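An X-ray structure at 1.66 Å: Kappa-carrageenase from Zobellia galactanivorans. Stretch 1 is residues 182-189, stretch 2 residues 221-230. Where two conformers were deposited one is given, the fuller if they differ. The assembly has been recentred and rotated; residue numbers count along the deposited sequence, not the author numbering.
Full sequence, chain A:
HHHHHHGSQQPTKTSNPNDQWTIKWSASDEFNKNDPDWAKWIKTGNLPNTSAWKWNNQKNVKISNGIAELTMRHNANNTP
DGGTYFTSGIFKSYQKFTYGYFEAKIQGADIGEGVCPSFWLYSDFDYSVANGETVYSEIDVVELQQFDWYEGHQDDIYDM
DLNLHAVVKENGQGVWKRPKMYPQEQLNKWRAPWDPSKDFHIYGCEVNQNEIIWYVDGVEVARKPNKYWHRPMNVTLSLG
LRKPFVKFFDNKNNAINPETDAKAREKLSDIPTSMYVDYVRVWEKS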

# COMPACT_ATOMS: atom_id res chain seq x y z
N TYR A 182 14.56 0.89 12.30
CA TYR A 182 14.40 -0.39 13.06
C TYR A 182 14.35 -1.57 12.09
O TYR A 182 13.35 -2.28 11.97
CB TYR A 182 13.14 -0.34 14.00
CG TYR A 182 13.27 0.69 15.06
CD1 TYR A 182 14.00 0.37 16.25
CD2 TYR A 182 12.81 1.98 14.86
CE1 TYR A 182 14.20 1.37 17.21
CE2 TYR A 182 13.04 2.99 15.83
CZ TYR A 182 13.71 2.63 16.99
OH TYR A 182 13.97 3.58 17.92
N PRO A 183 15.44 -1.77 11.32
CA PRO A 183 15.27 -2.57 10.18
C PRO A 183 15.07 -4.06 10.50
O PRO A 183 14.31 -4.78 9.78
CB PRO A 183 16.60 -2.37 9.41
CG PRO A 183 17.58 -1.93 10.47
CD PRO A 183 16.73 -1.02 11.29
N GLN A 184 15.72 -4.51 11.59
CA GLN A 184 15.52 -5.93 12.00
C GLN A 184 14.08 -6.21 12.40
O GLN A 184 13.61 -7.34 12.13
CB GLN A 184 16.40 -6.28 13.18
CG GLN A 184 16.52 -7.76 13.38
CD GLN A 184 17.66 -8.26 12.59
OE1 GLN A 184 17.61 -8.34 11.35
NE2 GLN A 184 18.73 -8.59 13.29
N GLU A 185 13.39 -5.21 13.01
CA GLU A 185 12.03 -5.36 13.44
C GLU A 185 10.99 -5.05 12.35
O GLU A 185 9.88 -5.61 12.39
CB GLU A 185 11.85 -4.56 14.73
CG GLU A 185 12.89 -5.08 15.75
CD GLU A 185 12.87 -4.32 17.05
OE1 GLU A 185 11.86 -3.69 17.29
OE2 GLU A 185 13.89 -4.35 17.81
N GLN A 186 11.36 -4.18 11.39
CA GLN A 186 10.36 -3.55 10.54
C GLN A 186 10.62 -3.50 9.05
O GLN A 186 9.74 -3.17 8.32
CB GLN A 186 10.00 -2.15 11.03
CG GLN A 186 9.41 -2.15 12.43
CD GLN A 186 9.11 -0.81 12.95
OE1 GLN A 186 9.32 -0.55 14.14
NE2 GLN A 186 8.64 0.09 12.07
N LEU A 187 11.83 -3.76 8.60
CA LEU A 187 12.13 -3.61 7.14
C LEU A 187 12.18 -4.98 6.51
O LEU A 187 13.01 -5.82 6.93
CB LEU A 187 13.50 -2.88 6.97
CG LEU A 187 13.87 -2.49 5.53
CD1 LEU A 187 14.52 -1.09 5.49
CD2 LEU A 187 14.87 -3.51 4.90
N ASN A 188 11.44 -5.15 5.40
CA ASN A 188 11.62 -6.32 4.58
C ASN A 188 11.82 -5.93 3.12
O ASN A 188 11.08 -5.13 2.59
CB ASN A 188 10.34 -7.19 4.64
CG ASN A 188 10.14 -7.81 5.98
OD1 ASN A 188 11.02 -8.45 6.54
ND2 ASN A 188 8.97 -7.56 6.54
N LYS A 189 12.78 -6.56 2.45
CA LYS A 189 13.00 -6.34 1.02
C LYS A 189 13.00 -7.75 0.40
O LYS A 189 13.44 -8.75 1.04
CB LYS A 189 14.38 -5.67 0.83
CG LYS A 189 14.29 -4.18 1.18
CD LYS A 189 15.57 -3.43 0.82
CE LYS A 189 15.43 -1.92 1.02
NZ LYS A 189 14.61 -1.30 -0.08
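Stretch 2 (221-230) VARKPNKYWH

Stretch 2 is held to stretch 1 chiefly by two lysines. Lys-227, extended with all four chi angles trans, forms a salt bridge with Glu-185 (NZ to OE1, 2.8 Å); the CA-to-CB bond of Glu-185 points away from stretch 2, but its carboxylate end comes back within reach. Lys-224 is used differently. Its chain bends through chi1 and chi2, both m, and carries the ammonium group to the carbonyls of the short helix and of the residues after it: NZ donates to Gln-184 O at 2.9 Å and to Leu-187 O at 3.1 Å, with weak bonds to Pro-183 O and Asn-188 OD1, each 3.4 Å from NZ. A water joins the two backbones, donating to Glu-185 O (2.7 Å) and Pro-225 O (2.8 Å).

The strand, which enters from earlier in the chain and reaches Pro-225, runs antiparallel to stretch 1, since Glu-185 lies nearest Lys-224 (CA to CA, 6.3 Å) and Asn-188 nearest Ala-222 (CA to CA, 6.6 Å). Ala-222 and Lys-224 point toward stretch 1, while Arg-223 between them points away. Asn-188 OD1 rests 3.3 Å from Ala-222 CB. Beyond the strand the chain continues as loop, and its Trp-229 CH2 lies 3.6 Å from Gln-186 CG, approached obliquely, while Gln-186 OE1 approaches the ring edge of Tyr-228 at CE2, 4.3 Å away.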

# COMPACT_ATOMS: atom_id res chain seq x y z
N VAL A 221 8.18 -14.96 2.19
CA VAL A 221 9.35 -14.15 1.89
C VAL A 221 9.82 -13.34 3.11
O VAL A 221 10.94 -12.83 3.10
CB VAL A 221 9.14 -13.19 0.70
CG1 VAL A 221 8.82 -13.96 -0.57
CG2 VAL A 221 8.01 -12.17 0.98
N ALA A 222 9.03 -13.24 4.18
CA ALA A 222 9.48 -12.47 5.32
C ALA A 222 8.63 -12.79 6.51
O ALA A 222 7.50 -13.25 6.34
CB ALA A 222 9.34 -10.96 5.10
N ARG A 223 9.18 -12.54 7.70
CA ARG A 223 8.37 -12.72 8.90
C ARG A 223 8.95 -11.84 9.97
O ARG A 223 10.20 -11.71 10.05
CB ARG A 223 8.43 -14.21 9.28
CG ARG A 223 7.88 -14.62 10.62
CD ARG A 223 8.30 -16.09 10.86
NE ARG A 223 7.71 -17.06 9.93
CZ ARG A 223 6.92 -18.08 10.27
NH1 ARG A 223 6.55 -18.22 11.54
NH2 ARG A 223 6.46 -18.92 9.36
N LYS A 224 8.08 -11.23 10.78
CA LYS A 224 8.55 -10.36 11.87
C LYS A 224 7.70 -10.54 13.10
O LYS A 224 6.50 -10.84 13.01
CB LYS A 224 8.49 -8.85 11.56
CG LYS A 224 9.24 -8.37 10.32
CD LYS A 224 10.73 -8.41 10.55
CE LYS A 224 11.31 -7.33 9.68
NZ LYS A 224 12.72 -7.75 9.37
N PRO A 225 8.30 -10.35 14.28
CA PRO A 225 7.40 -10.41 15.48
C PRO A 225 6.40 -9.28 15.48
O PRO A 225 6.74 -8.18 15.06
CB PRO A 225 8.37 -10.09 16.66
CG PRO A 225 9.72 -10.55 16.11
CD PRO A 225 9.73 -10.17 14.63
N ASN A 226 5.21 -9.52 16.03
CA ASN A 226 4.14 -8.43 16.02
C ASN A 226 4.28 -7.57 17.26
O ASN A 226 3.65 -7.83 18.32
CB ASN A 226 2.74 -9.05 15.91
CG ASN A 226 1.69 -8.00 15.68
OD1 ASN A 226 2.04 -6.83 15.82
ND2 ASN A 226 0.49 -8.36 15.27
N LYS A 227 5.15 -6.56 17.19
CA LYS A 227 5.41 -5.76 18.37
C LYS A 227 4.31 -4.76 18.59
O LYS A 227 3.82 -4.63 19.71
CB LYS A 227 6.76 -5.03 18.23
CG LYS A 227 7.27 -4.46 19.49
CD LYS A 227 8.80 -4.31 19.25
CE LYS A 227 9.41 -3.45 20.30
NZ LYS A 227 10.82 -3.38 19.83
N TYR A 228 3.96 -4.03 17.54
CA TYR A 228 3.09 -2.84 17.72
C TYR A 228 1.77 -2.95 17.01
O TYR A 228 0.92 -2.12 17.25
CB TYR A 228 3.82 -1.63 17.19
CG TYR A 228 5.06 -1.29 17.96
CD1 TYR A 228 5.02 -1.12 19.35
CD2 TYR A 228 6.29 -1.09 17.28
CE1 TYR A 228 6.20 -0.77 20.06
CE2 TYR A 228 7.44 -0.75 17.96
CZ TYR A 228 7.41 -0.63 19.34
OH TYR A 228 8.60 -0.28 19.99
N TRP A 229 1.61 -3.94 16.11
CA TRP A 229 0.56 -3.96 15.09
C TRP A 229 -0.68 -4.70 15.54
O TRP A 229 -1.07 -5.77 14.98
CB TRP A 229 1.15 -4.50 13.75
CG TRP A 229 2.25 -3.58 13.36
CD1 TRP A 229 2.11 -2.40 12.63
CD2 TRP A 229 3.67 -3.68 13.73
NE1 TRP A 229 3.33 -1.76 12.54
CE2 TRP A 229 4.30 -2.47 13.23
CE3 TRP A 229 4.45 -4.63 14.46
CZ2 TRP A 229 5.70 -2.23 13.44
CZ3 TRP A 229 5.85 -4.35 14.68
CH2 TRP A 229 6.42 -3.20 14.17
N HIS A 230 -1.28 -4.11 16.58
CA HIS A 230 -2.42 -4.69 17.24
C HIS A 230 -3.58 -3.76 17.20
O HIS A 230 -4.49 -3.95 18.02
CB HIS A 230 -2.11 -5.07 18.70
CG HIS A 230 -0.86 -5.94 18.82
ND1 HIS A 230 -0.89 -7.25 18.58
CD2 HIS A 230 0.47 -5.64 19.14
CE1 HIS A 230 0.33 -7.80 18.78
NE2 HIS A 230 1.17 -6.81 19.08
O HOH W 1 8.94 -6.50 14.74
O HOH W 2 13.41 -1.50 19.57